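Local coordinates for AHL synthase (Burkholderia glumae, PDB 3P2H), which probably catalyses the synthesis of N-acyl-L-homoserine lactone quorum-sensing signals from S-adenosyl-L-methionine and a fatty acyl chain carried by acyl carrier protein, at residues A[121-125]-A[186-190]. The protein carries 3 engineered substitutions. Residues are numbered along the deposited sequence; the frame is centred on the assembly and turned at random.
Sequences RPMLA and ALDLD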
# COMPACT_ATOMS: atom_id res chain seq x y z
N ARG A 121 4.78 1.26 -10.76
CA ARG A 121 6.19 1.31 -10.39
C ARG A 121 6.62 2.48 -9.51
O ARG A 121 7.20 2.26 -8.45
CB ARG A 121 7.07 1.24 -11.64
CG ARG A 121 8.48 0.75 -11.33
CD ARG A 121 9.30 0.53 -12.59
NE ARG A 121 9.95 1.76 -13.02
CZ ARG A 121 11.18 2.12 -12.67
NH1 ARG A 121 11.93 1.33 -11.90
NH2 ARG A 121 11.67 3.28 -13.08
N PRO A 122 6.37 3.72 -9.94
CA PRO A 122 6.78 4.87 -9.12
C PRO A 122 6.13 4.87 -7.73
O PRO A 122 6.77 5.22 -6.74
CB PRO A 122 6.39 6.08 -9.97
CG PRO A 122 5.23 5.56 -10.80
CD PRO A 122 5.67 4.17 -11.16
N MET A 123 4.86 4.47 -7.67
CA MET A 123 4.15 4.41 -6.40
C MET A 123 4.82 3.39 -5.49
O MET A 123 5.02 3.64 -4.30
CB MET A 123 2.68 4.04 -6.63
CG MET A 123 1.82 5.17 -7.16
SD MET A 123 1.79 6.63 -6.08
CE MET A 123 1.31 5.88 -4.53
N LEU A 124 5.16 2.24 -6.04
CA LEU A 124 5.81 1.19 -5.26
C LEU A 124 7.20 1.64 -4.81
O LEU A 124 7.58 1.43 -3.65
CB LEU A 124 5.92 -0.09 -6.09
CG LEU A 124 6.41 -1.34 -5.35
CD1 LEU A 124 5.54 -1.61 -4.13
CD2 LEU A 124 6.37 -2.53 -6.31
N ALA A 125 7.95 2.25 -5.72
CA ALA A 125 9.30 2.72 -5.40
C ALA A 125 9.30 3.66 -4.20
O ALA A 125 10.14 3.54 -3.31
CB ALA A 125 9.91 3.41 -6.60
N ALA A 186 15.25 -3.19 -9.08
CA ALA A 186 14.08 -3.13 -9.95
C ALA A 186 13.34 -1.80 -9.84
O ALA A 186 12.68 -1.37 -10.79
CB ALA A 186 13.14 -4.27 -9.62
N LEU A 187 13.46 -1.15 -8.69
CA LEU A 187 12.79 0.12 -8.45
C LEU A 187 13.71 1.33 -8.59
O LEU A 187 13.29 2.46 -8.35
CB LEU A 187 12.17 0.12 -7.05
CG LEU A 187 11.12 -0.97 -6.82
CD1 LEU A 187 10.75 -1.06 -5.34
CD2 LEU A 187 9.90 -0.68 -7.67
N ASP A 188 14.96 1.09 -8.99
CA ASP A 188 15.94 2.16 -9.17
C ASP A 188 16.22 2.92 -7.88
O ASP A 188 16.39 4.14 -7.89
CB ASP A 188 15.46 3.14 -10.24
CG ASP A 188 15.69 2.62 -11.64
OD1 ASP A 188 15.07 3.14 -12.59
OD2 ASP A 188 16.51 1.69 -11.78
N LEU A 189 16.29 2.20 -6.78
CA LEU A 189 16.56 2.80 -5.48
C LEU A 189 18.00 2.55 -5.04
O LEU A 189 18.68 1.66 -5.56
CB LEU A 189 15.59 2.25 -4.44
CG LEU A 189 14.11 2.46 -4.77
CD1 LEU A 189 13.25 1.72 -3.76
CD2 LEU A 189 13.80 3.94 -4.80
N ASP A 190 18.45 3.36 -4.09
CA ASP A 190 19.79 3.25 -3.55
C ASP A 190 20.06 1.84 -3.02
O ASP A 190 19.41 1.39 -2.07
CB ASP A 190 19.97 4.27 -2.43
CG ASP A 190 21.32 4.20 -1.78
OD1 ASP A 190 22.27 3.72 -2.44
OD2 ASP A 190 21.43 4.63 -0.61
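The guanidinium of Arg121 meets both polar partners from segment 186-190 edge-on. These are the backbone oxygen of Ala186 and the carboxylate of Asp188. NH1 gives a weak, bent hydrogen bond to Ala186 O at 3.0 Å, with an N-H...O angle of 129°. NH2 reaches Asp188 OD1 at 3.4 Å in a long salt bridge whose hydrogen bond is straighter but also weak. The carboxylate stands almost perpendicular to the guanidinium, with 86° between the planes, and a single oxygen makes the bridge. The Arg121 chain first runs extended, with CG anti to the backbone N (chi1 -158°), and then bends at chi3, which brings NH1 and NH2 to these oxygens.

Next to these polar contacts, Leu187 fills the apolar part. Its side chain and that of Arg121 run alongside one another, pointing opposite ways. Leu187 CD2 meets Leu124 CD2 at 4.2 Å, and it also lies over the helix backbone, 4.0 Å from Ala125 N. The small side chain of Ala125 lets the loop come close: its CB is 4.0 Å from Leu187 CB. Two residues on from Leu187, Leu189 sets CD1 3.6 Å from Ala125 O. Val128, on the same helix as Ala125, touches Leu187 and Leu189. Val156 and Ile154 also pack on Leu187.

Leu124 is buried and its side chain lies about 6 Å from the bound octanamide inhibitor; this packing probably lies just behind the inhibitor pocket. Asp188 has positive phi and closes helix 181-186. The arrangement is a Schellman motif at a helix C-terminus, packed against helix 120-133 of the acetyltransferase-like autoinducer synthase fold.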